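Local coordinates for protein 3-dehydroquinate dehydratase (Clostridium difficile, PDB 4H3D) that catalyses the cis-dehydration of 3-dehydroquinate to 3-dehydroshikimate through an imine intermediate, the third step of the chorismate pathway, at residues 20-25 and 226-231; 48-53 and 80-85; 68-73 and 111-116. All coordinates share one frame; numbering follows the deposited sequence. Where two conformers were deposited one is given.

The three contacts run outward through one TIM barrel, from the strand pair that closes it to the helices around it. Interaction 1 pairs strand 21-26 with strand 227-229, the first and last strands of the parallel sheet, and encloses the other two along the chain. Interaction 2 joins the next strands, 48-52 and 81-84; its centre is about 11 Å from that of interaction 1. Interaction 3 sets crossover helix 62-76 against the loop entering strand 116-120; its centre is about 9 Å from that of interaction 2, and their segments alternate along the chain. Interactions 1 and 2 carry residues of the active-site pocket; interaction 3 lies outside the strands, about 19 Å from interaction 1 between centres.

Interaction 1 of 3, residues 20-25 and 226-231; sequences PKICVP and ALTFGA. With SHL (5-hydroxy-6-methyl-4-oxo-4H-pyran-2-carboxylic acid), chain I.
Cys23 and Phe229 form the tightly packed part of this parallel strand pair. Cys23 CB lies over one face of the Phe229 ring, 4.0 Å from the ring centroid and 25° off its normal, a CH-pi contact displaced toward the rim. SG, anti to the backbone N (chi1 -177°), meets the ring obliquely, with SG 3.5 Å from Phe229 CE2. Exocyclic carbon CAL of the bound 5-hydroxy-6-methyl-4-oxo-4H-pyran-2-carboxylic acid (SHL) lies over the opposite face, toward the rim, 3.6 Å from Phe229 CZ, so the ring is sandwiched between strand and ligand. Backbone bonds alternate along the pair, from Lys21 N to Ala226 O through to Gly230 N to Cys23 O (2.9 Å), and the short strand axes are inclined at 35°. Toward Pro20 and Ala226 the packing gives way to water: the bent Lys21 chain leads away from strand 227-229, and one water accepts from Lys21 NZ and donates to Ala226 O at 2.7 Å. The same NZ binds Glu17 O. This pairing of first and last strands closes the TIM barrel. Strand 48-52 continues the sheet beyond 21-26, Ile205 and Met207 of strand 205-208 touch Phe229, and helix 243-256 covers Ile22, Val24 and Thr228 from outside.

Interaction 2 of 3, residues 48-53 and 80-85; sequences IIEWRV and PLLFTF
Glu50 and Thr84 make the one side-chain hydrogen bond of this contact: Thr84 OG1 donates to Glu50 OE2 at 2.7 Å, OE2 accepting through its anti lone pair, away from the other carboxylate oxygen. Glu50 CG is anti to the backbone N, and the extended chain beyond it runs beside Leu82, whose CD2 is 3.6 Å from OE2. The carboxylate is thus held by a hydroxyl and flanked by a methyl; Glu50, Trp51 and Arg52 belong to the 3-dehydroquinate site.

The backbone bonds are those of parallel strands, with short axes 22° apart. Ile49 N binds Pro80 O, Leu82 N returns to Ile49 O at 2.8 Å, and the alternation runs on to Val53 N with Thr84 O, bent to 137° where the strand ends in an inverse gamma turn centred on Arg52.

The aromatic contacts lie on the sheet face of Trp51 and Phe83. The edge of Phe83 is directed at the face of Trp51, an offset edge-to-face pair with planes at 72° and CE1 of Phe83 3.8 Å from Trp51 CE3. Val53 CG1 closes on Phe83 CZ at 3.6 Å, while Val53 CG2 lies over the Trp51 ring, toward its rim.

The two strands and helix 62-76, which connects them, form a beta-alpha-beta unit; Val68, Leu69, Arg73 and Ile76 of the helix cover Trp51, Leu81 and Ile49, and strands 21-26 and 116-120 flank the pair.

Interaction 3 of 3, residues 68-73 and 111-116; sequences VLYELR and TGLVDL
Arg73 presents the edge of its guanidinium to Leu113 and Asp115. NE and NH2 both grip Leu113 O side-on, at 2.9 Å from NE and 3.1 Å from NH2, and this oxygen is only 5° out of the guanidinium plane. Seen from the carbonyl, the two donors differ: NE is tilted 19° from its plane, whereas NH2 stands further above it. Asp115 OD2 also lies in the guanidinium plane and forms a salt bridge with NH2; the 2.5 Å between Arg73 NH2 and Asp115 OD2 is unusually short, so the exact length is doubtful, and the hydrogen bond is weak. The carboxylate plane is turned 78° from the guanidinium. The Tyr70 ring, too, is met at its edge, where Leu113 CD1 lies in plane, 3.8 Å from Tyr70 CD1.

Leu113 is the main apolar partner. Its CD1 touches both Tyr70 CD1 and Leu69 CG, while CD2 rests on Arg73 CG at 3.9 Å, the Leu113 and Arg73 chains sliding past each other in opposite directions. Leu69 crosses Val114 at about a right angle, CD1 to Val114 CG1, and meets Thr111 tip to tip, its CD2 3.6 Å from Thr111 OG1. That hydroxyl accepts from Leu113 N in an ST turn and is also bonded to Ile108 O, fixing the loop as it leaves helix 98-110 through Gly112, which has positive phi.

Further bonds tie this cluster to the loop after helix 62-76 (Arg73 NH1 to His77 O and Ile79 O), to strand 81-84 (Leu81 N to Asp115 OD2) and to Lys11 of the N-terminal hairpin, which pairs with Asp115 OD1. The Arg73 bonds to Leu113 O and Asp115 link helix 62-76 to the loop before strand 116-120. Arg73 would be expected to offset the charge of the Asp115 carboxylate, and sharing that carboxylate between two cationic partners and a backbone N-H should favour its ionised form.

Interaction 1 of 3, residues 20-25 and 226-231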
loop_
_atom_site.group_PDB
_atom_site.type_symbol
_atom_site.label_atom_id
_atom_site.label_comp_id
_atom_site.label_asym_id
_atom_site.label_seq_id
_atom_site.Cartn_x
_atom_site.Cartn_y
_atom_site.Cartn_z
ATOM N N PRO B 20 -3.617 -2.518 -12.387
ATOM C CA PRO B 20 -2.467 -3.336 -12.733
ATOM C C PRO B 20 -2.869 -4.783 -12.899
ATOM O O PRO B 20 -3.791 -5.249 -12.226
ATOM C CB PRO B 20 -1.564 -3.208 -11.508
ATOM C CG PRO B 20 -1.917 -1.892 -10.932
ATOM C CD PRO B 20 -3.347 -1.657 -11.229
ATOM N N LYS B 21 -2.167 -5.492 -13.766
ATOM C CA LYS B 21 -2.456 -6.895 -14.010
ATOM C C LYS B 21 -1.654 -7.748 -13.044
ATOM O O LYS B 21 -0.519 -7.406 -12.687
ATOM C CB LYS B 21 -2.140 -7.258 -15.462
ATOM C CG LYS B 21 -2.777 -6.288 -16.497
ATOM C CD LYS B 21 -4.287 -6.197 -16.360
ATOM C CE LYS B 21 -4.885 -5.220 -17.378
ATOM N NZ LYS B 21 -4.517 -3.792 -17.059
ATOM N N ILE B 22 -2.244 -8.851 -12.616
ATOM C CA ILE B 22 -1.590 -9.754 -11.680
ATOM C C ILE B 22 -1.029 -10.959 -12.398
ATOM O O ILE B 22 -1.755 -11.654 -13.152
ATOM C CB ILE B 22 -2.572 -10.275 -10.611
ATOM C CG1 ILE B 22 -3.127 -9.120 -9.794
ATOM C CG2 ILE B 22 -1.861 -11.277 -9.678
ATOM C CD1 ILE B 22 -4.170 -9.540 -8.769
ATOM N N CYS B 23 0.249 -11.223 -12.142
ATOM C CA CYS B 23 0.963 -12.356 -12.708
ATOM C C CYS B 23 1.345 -13.308 -11.586
ATOM O O CYS B 23 1.820 -12.872 -10.522
ATOM C CB CYS B 23 2.239 -11.881 -13.406
ATOM S SG CYS B 23 3.160 -13.153 -14.220
ATOM N N VAL B 24 1.137 -14.600 -11.809
ATOM C CA VAL B 24 1.473 -15.620 -10.829
ATOM C C VAL B 24 2.402 -16.646 -11.468
ATOM O O VAL B 24 2.106 -17.150 -12.549
ATOM C CB VAL B 24 0.208 -16.340 -10.339
ATOM C CG1 VAL B 24 0.558 -17.333 -9.253
ATOM C CG2 VAL B 24 -0.828 -15.324 -9.843
ATOM N N PRO B 25 3.544 -16.953 -10.810
ATOM C CA PRO B 25 4.447 -17.945 -11.366
ATOM C C PRO B 25 4.141 -19.400 -11.036
ATOM O O PRO B 25 3.550 -19.711 -9.993
ATOM C CB PRO B 25 5.814 -17.582 -10.743
ATOM C CG PRO B 25 5.515 -16.850 -9.545
ATOM C CD PRO B 25 4.170 -16.192 -9.718
ATOM N N ALA B 226 2.776 -1.426 -14.047
ATOM C CA ALA B 226 1.677 -2.007 -14.841
ATOM C C ALA B 226 1.349 -3.453 -14.541
ATOM O O ALA B 226 0.260 -3.923 -14.883
ATOM C CB ALA B 226 1.979 -1.853 -16.350
ATOM N N LEU B 227 2.280 -4.152 -13.895
ATOM C CA LEU B 227 2.137 -5.577 -13.597
ATOM C C LEU B 227 2.672 -5.857 -12.181
ATOM O O LEU B 227 3.735 -5.343 -11.803
ATOM C CB LEU B 227 2.937 -6.378 -14.631
ATOM C CG LEU B 227 2.729 -7.881 -14.710
ATOM C CD1 LEU B 227 1.299 -8.164 -15.080
ATOM C CD2 LEU B 227 3.651 -8.512 -15.707
ATOM N N THR B 228 1.944 -6.657 -11.403
ATOM C CA THR B 228 2.347 -6.983 -10.059
ATOM C C THR B 228 2.302 -8.511 -9.925
ATOM O O THR B 228 1.467 -9.172 -10.540
ATOM C CB THR B 228 1.494 -6.264 -9.007
ATOM O OG1 THR B 228 1.978 -6.592 -7.699
ATOM C CG2 THR B 228 0.025 -6.635 -9.140
ATOM N N PHE B 229 3.229 -9.058 -9.151
ATOM C CA PHE B 229 3.364 -10.501 -9.016
ATOM C C PHE B 229 2.870 -11.026 -7.670
ATOM O O PHE B 229 3.277 -10.554 -6.609
ATOM C CB PHE B 229 4.832 -10.896 -9.235
ATOM C CG PHE B 229 5.311 -10.684 -10.654
ATOM C CD1 PHE B 229 5.571 -9.411 -11.132
ATOM C CD2 PHE B 229 5.505 -11.755 -11.502
ATOM C CE1 PHE B 229 6.013 -9.219 -12.453
ATOM C CE2 PHE B 229 5.949 -11.566 -12.814
ATOM C CZ PHE B 229 6.198 -10.294 -13.279
ATOM N N GLY B 230 1.989 -12.011 -7.725
ATOM C CA GLY B 230 1.445 -12.639 -6.521
ATOM C C GLY B 230 1.977 -14.062 -6.418
ATOM O O GLY B 230 2.433 -14.633 -7.403
ATOM N N ALA B 231 1.945 -14.626 -5.222
ATOM C CA ALA B 231 2.405 -15.990 -5.020
ATOM C C ALA B 231 1.211 -16.932 -5.185
ATOM O O ALA B 231 0.072 -16.565 -4.860
ATOM C CB ALA B 231 3.021 -16.134 -3.631
HETATM O OAD SHL I . 7.562 -11.140 -7.150
HETATM C CAH SHL I . 8.803 -11.127 -6.951
HETATM O OAA SHL I . 9.274 -11.231 -5.791
HETATM C CAK SHL I . 9.684 -10.992 -8.094
HETATM O OAG SHL I . 9.092 -10.869 -9.396
HETATM C CAF SHL I . 9.925 -10.934 -10.532
HETATM C CAL SHL I . 9.348 -10.955 -11.758
HETATM C CAJ SHL I . 11.251 -11.077 -10.322
HETATM O OAC SHL I . 12.069 -11.169 -11.367
HETATM C CAI SHL I . 11.775 -11.122 -9.061
HETATM C CAE SHL I . 11.010 -11.074 -7.964
HETATM O OAB SHL I . 13.085 -11.221 -8.894
HETATM O O HOH W 1 -1.611 -2.822 -16.540
#

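Interaction 2 of 3, residues 48-53 and 80-85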
loop_
_atom_site.group_PDB
_atom_site.type_symbol
_atom_site.label_atom_id
_atom_site.label_comp_id
_atom_site.label_asym_id
_atom_site.label_seq_id
_atom_site.Cartn_x
_atom_site.Cartn_y
_atom_site.Cartn_z
ATOM N N ILE B 48 -2.161 -13.075 -15.792
ATOM C CA ILE B 48 -1.065 -13.674 -16.533
ATOM C C ILE B 48 -0.420 -14.754 -15.690
ATOM O O ILE B 48 -0.326 -14.625 -14.463
ATOM C CB ILE B 48 0.025 -12.602 -16.835
ATOM C CG1 ILE B 48 -0.562 -11.453 -17.664
ATOM C CG2 ILE B 48 1.255 -13.220 -17.534
ATOM C CD1 ILE B 48 0.393 -10.279 -17.848
ATOM N N ILE B 49 0.012 -15.816 -16.350
ATOM C CA ILE B 49 0.726 -16.892 -15.707
ATOM C C ILE B 49 2.172 -16.861 -16.223
ATOM O O ILE B 49 2.395 -16.705 -17.413
ATOM C CB ILE B 49 0.097 -18.256 -16.007
ATOM C CG1 ILE B 49 -1.256 -18.369 -15.299
ATOM C CG2 ILE B 49 1.024 -19.376 -15.552
ATOM C CD1 ILE B 49 -2.052 -19.657 -15.618
ATOM N N GLU B 50 3.132 -16.952 -15.303
ATOM C CA GLU B 50 4.547 -16.981 -15.650
ATOM C C GLU B 50 5.081 -18.370 -15.408
ATOM O O GLU B 50 4.897 -18.917 -14.336
ATOM C CB GLU B 50 5.350 -15.991 -14.779
ATOM C CG GLU B 50 6.885 -16.095 -14.963
ATOM C CD GLU B 50 7.675 -15.140 -14.045
ATOM O OE1 GLU B 50 7.379 -15.090 -12.830
ATOM O OE2 GLU B 50 8.588 -14.449 -14.548
ATOM N N TRP B 51 5.724 -18.960 -16.403
ATOM C CA TRP B 51 6.396 -20.229 -16.190
ATOM C C TRP B 51 7.867 -19.950 -15.943
ATOM O O TRP B 51 8.592 -19.495 -16.850
ATOM C CB TRP B 51 6.200 -21.198 -17.360
ATOM C CG TRP B 51 6.879 -22.516 -17.152
ATOM C CD1 TRP B 51 7.184 -23.101 -15.952
ATOM C CD2 TRP B 51 7.269 -23.470 -18.167
ATOM N NE1 TRP B 51 7.786 -24.328 -16.158
ATOM C CE2 TRP B 51 7.832 -24.584 -17.502
ATOM C CE3 TRP B 51 7.202 -23.485 -19.557
ATOM C CZ2 TRP B 51 8.330 -25.683 -18.183
ATOM C CZ3 TRP B 51 7.701 -24.588 -20.229
ATOM C CH2 TRP B 51 8.262 -25.664 -19.541
ATOM N N ARG B 52 8.296 -20.185 -14.691
ATOM C CA ARG B 52 9.685 -20.037 -14.280
ATOM C C ARG B 52 10.347 -21.344 -14.605
ATOM O O ARG B 52 10.479 -22.211 -13.753
ATOM C CB ARG B 52 9.806 -19.741 -12.778
ATOM C CG ARG B 52 9.607 -18.270 -12.399
ATOM C CD ARG B 52 10.811 -17.458 -12.780
ATOM N NE ARG B 52 12.022 -18.005 -12.148
ATOM C CZ ARG B 52 12.454 -17.672 -10.933
ATOM N NH1 ARG B 52 11.785 -16.779 -10.206
ATOM N NH2 ARG B 52 13.563 -18.230 -10.441
ATOM N N VAL B 53 10.778 -21.451 -15.860
ATOM C CA VAL B 53 11.328 -22.677 -16.419
ATOM C C VAL B 53 12.690 -23.068 -15.827
ATOM O O VAL B 53 13.086 -24.227 -15.903
ATOM C CB VAL B 53 11.398 -22.561 -17.959
ATOM C CG1 VAL B 53 12.520 -21.620 -18.378
ATOM C CG2 VAL B 53 11.564 -23.936 -18.616
ATOM N N PRO B 80 -2.849 -15.317 -20.879
ATOM C CA PRO B 80 -1.505 -14.977 -21.353
ATOM C C PRO B 80 -0.412 -15.724 -20.577
ATOM O O PRO B 80 -0.489 -15.835 -19.356
ATOM C CB PRO B 80 -1.408 -13.476 -21.098
ATOM C CG PRO B 80 -2.848 -12.977 -21.174
ATOM C CD PRO B 80 -3.728 -14.139 -20.761
ATOM N N LEU B 81 0.583 -16.241 -21.293
ATOM C CA LEU B 81 1.669 -16.987 -20.679
ATOM C C LEU B 81 2.997 -16.283 -20.897
ATOM O O LEU B 81 3.386 -15.992 -22.051
ATOM C CB LEU B 81 1.740 -18.403 -21.267
ATOM C CG LEU B 81 2.832 -19.331 -20.746
ATOM C CD1 LEU B 81 2.655 -19.600 -19.271
ATOM C CD2 LEU B 81 2.806 -20.662 -21.536
ATOM N N LEU B 82 3.680 -16.009 -19.789
ATOM C CA LEU B 82 5.031 -15.413 -19.784
ATOM C C LEU B 82 6.051 -16.528 -19.555
ATOM O O LEU B 82 5.915 -17.303 -18.613
ATOM C CB LEU B 82 5.141 -14.381 -18.652
ATOM C CG LEU B 82 6.556 -13.904 -18.238
ATOM C CD1 LEU B 82 7.311 -13.261 -19.427
ATOM C CD2 LEU B 82 6.466 -12.941 -17.026
ATOM N N PHE B 83 7.063 -16.608 -20.418
ATOM C CA PHE B 83 8.122 -17.618 -20.316
ATOM C C PHE B 83 9.351 -16.924 -19.768
ATOM O O PHE B 83 9.811 -15.952 -20.348
ATOM C CB PHE B 83 8.416 -18.200 -21.690
ATOM C CG PHE B 83 9.441 -19.286 -21.685
ATOM C CD1 PHE B 83 9.109 -20.549 -21.280
ATOM C CD2 PHE B 83 10.735 -19.046 -22.116
ATOM C CE1 PHE B 83 10.060 -21.586 -21.281
ATOM C CE2 PHE B 83 11.683 -20.079 -22.130
ATOM C CZ PHE B 83 11.330 -21.346 -21.712
ATOM N N THR B 84 9.865 -17.411 -18.637
ATOM C CA THR B 84 11.015 -16.797 -17.973
ATOM C C THR B 84 12.055 -17.813 -17.503
ATOM O O THR B 84 11.771 -18.639 -16.643
ATOM C CB THR B 84 10.593 -15.990 -16.685
ATOM O OG1 THR B 84 9.646 -14.957 -17.028
ATOM C CG2 THR B 84 11.842 -15.330 -16.009
ATOM N N PHE B 85 13.263 -17.748 -18.066
ATOM C CA PHE B 85 14.393 -18.498 -17.505
ATOM C C PHE B 85 15.191 -17.452 -16.732
ATOM O O PHE B 85 15.826 -16.582 -17.335
ATOM C CB PHE B 85 15.303 -19.160 -18.555
ATOM C CG PHE B 85 16.427 -19.984 -17.930
ATOM C CD1 PHE B 85 17.548 -19.374 -17.403
ATOM C CD2 PHE B 85 16.314 -21.355 -17.822
ATOM C CE1 PHE B 85 18.547 -20.133 -16.791
ATOM C CE2 PHE B 85 17.300 -22.102 -17.228
ATOM C CZ PHE B 85 18.411 -21.493 -16.714
#

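Interaction 3 of 3, residues 68-73 and 111-116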
loop_
_atom_site.group_PDB
_atom_site.type_symbol
_atom_site.label_atom_id
_atom_site.label_comp_id
_atom_site.label_asym_id
_atom_site.label_seq_id
_atom_site.Cartn_x
_atom_site.Cartn_y
_atom_site.Cartn_z
ATOM N N VAL B 68 6.146 -29.940 -22.043
ATOM C CA VAL B 68 5.437 -29.319 -20.917
ATOM C C VAL B 68 4.632 -28.122 -21.411
ATOM O O VAL B 68 3.457 -27.956 -21.071
ATOM C CB VAL B 68 6.404 -28.879 -19.799
ATOM C CG1 VAL B 68 5.651 -28.122 -18.711
ATOM C CG2 VAL B 68 7.113 -30.080 -19.224
ATOM N N LEU B 69 5.253 -27.314 -22.248
ATOM C CA LEU B 69 4.594 -26.134 -22.797
ATOM C C LEU B 69 3.285 -26.498 -23.521
ATOM O O LEU B 69 2.275 -25.798 -23.348
ATOM C CB LEU B 69 5.533 -25.420 -23.743
ATOM C CG LEU B 69 5.071 -24.093 -24.313
ATOM C CD1 LEU B 69 4.732 -23.125 -23.183
ATOM C CD2 LEU B 69 6.155 -23.531 -25.246
ATOM N N TYR B 70 3.316 -27.586 -24.317
ATOM C CA TYR B 70 2.117 -28.073 -25.041
ATOM C C TYR B 70 0.994 -28.350 -24.082
ATOM O O TYR B 70 -0.128 -27.892 -24.277
ATOM C CB TYR B 70 2.321 -29.429 -25.763
ATOM C CG TYR B 70 3.488 -29.622 -26.685
ATOM C CD1 TYR B 70 4.109 -28.554 -27.330
ATOM C CD2 TYR B 70 3.899 -30.942 -27.016
ATOM C CE1 TYR B 70 5.179 -28.784 -28.212
ATOM C CE2 TYR B 70 4.931 -31.178 -27.887
ATOM C CZ TYR B 70 5.576 -30.109 -28.489
ATOM O OH TYR B 70 6.603 -30.372 -29.356
ATOM N N GLU B 71 1.289 -29.165 -23.072
ATOM C CA GLU B 71 0.292 -29.534 -22.083
ATOM C C GLU B 71 -0.207 -28.339 -21.297
ATOM O O GLU B 71 -1.398 -28.157 -21.131
ATOM C CB GLU B 71 0.833 -30.584 -21.125
ATOM C CG GLU B 71 1.040 -31.919 -21.770
ATOM C CD GLU B 71 1.134 -33.052 -20.766
ATOM O OE1 GLU B 71 0.560 -32.912 -19.656
ATOM O OE2 GLU B 71 1.755 -34.087 -21.099
ATOM N N LEU B 72 0.726 -27.532 -20.817
ATOM C CA LEU B 72 0.400 -26.353 -20.061
ATOM C C LEU B 72 -0.565 -25.468 -20.861
ATOM O O LEU B 72 -1.599 -25.034 -20.348
ATOM C CB LEU B 72 1.694 -25.601 -19.735
ATOM C CG LEU B 72 1.640 -24.329 -18.898
ATOM C CD1 LEU B 72 0.965 -24.576 -17.565
ATOM C CD2 LEU B 72 3.083 -23.816 -18.689
ATOM N N ARG B 73 -0.240 -25.244 -22.135
ATOM C CA ARG B 73 -1.045 -24.387 -22.996
ATOM C C ARG B 73 -2.475 -24.911 -23.050
ATOM O O ARG B 73 -3.437 -24.132 -22.954
ATOM C CB ARG B 73 -0.515 -24.393 -24.430
ATOM C CG ARG B 73 -0.312 -23.059 -25.039
ATOM C CD ARG B 73 -1.336 -21.988 -24.652
ATOM N NE ARG B 73 -0.618 -20.729 -24.611
ATOM C CZ ARG B 73 -1.049 -19.598 -24.063
ATOM N NH1 ARG B 73 -2.244 -19.504 -23.485
ATOM N NH2 ARG B 73 -0.260 -18.552 -24.105
ATOM N N THR B 111 7.528 -21.392 -31.044
ATOM C CA THR B 111 6.375 -22.307 -30.954
ATOM C C THR B 111 5.041 -21.617 -31.156
ATOM O O THR B 111 4.085 -22.246 -31.561
ATOM C CB THR B 111 6.288 -23.017 -29.586
ATOM O OG1 THR B 111 6.057 -22.049 -28.554
ATOM C CG2 THR B 111 7.551 -23.809 -29.300
ATOM N N GLY B 112 4.981 -20.319 -30.875
ATOM C CA GLY B 112 3.732 -19.588 -30.937
ATOM C C GLY B 112 2.883 -19.846 -29.685
ATOM O O GLY B 112 1.774 -19.346 -29.577
ATOM N N LEU B 113 3.424 -20.603 -28.728
ATOM C CA LEU B 113 2.688 -20.950 -27.504
ATOM C C LEU B 113 2.875 -19.967 -26.339
ATOM O O LEU B 113 2.118 -20.033 -25.366
ATOM C CB LEU B 113 3.064 -22.366 -27.040
ATOM C CG LEU B 113 2.815 -23.486 -28.055
ATOM C CD1 LEU B 113 3.157 -24.848 -27.451
ATOM C CD2 LEU B 113 1.365 -23.468 -28.537
ATOM N N VAL B 114 3.875 -19.079 -26.414
ATOM C CA VAL B 114 4.093 -18.072 -25.345
ATOM C C VAL B 114 3.760 -16.674 -25.838
ATOM O O VAL B 114 4.031 -16.322 -26.990
ATOM C CB VAL B 114 5.543 -18.111 -24.761
ATOM C CG1 VAL B 114 5.834 -19.493 -24.145
ATOM C CG2 VAL B 114 6.581 -17.766 -25.801
ATOM N N ASP B 115 3.180 -15.875 -24.957
ATOM C CA ASP B 115 2.736 -14.528 -25.290
ATOM C C ASP B 115 3.783 -13.473 -24.967
ATOM O O ASP B 115 3.829 -12.420 -25.627
ATOM C CB ASP B 115 1.439 -14.254 -24.553
ATOM C CG ASP B 115 0.376 -15.230 -24.932
ATOM O OD1 ASP B 115 -0.051 -15.194 -26.103
ATOM O OD2 ASP B 115 -0.022 -16.049 -24.083
ATOM N N LEU B 116 4.587 -13.753 -23.936
ATOM C CA LEU B 116 5.702 -12.898 -23.518
ATOM C C LEU B 116 6.877 -13.751 -23.077
ATOM O O LEU B 116 6.708 -14.897 -22.664
ATOM C CB LEU B 116 5.349 -12.015 -22.303
ATOM C CG LEU B 116 4.006 -11.304 -22.234
ATOM C CD1 LEU B 116 2.961 -12.195 -21.550
ATOM C CD2 LEU B 116 4.139 -10.011 -21.464
#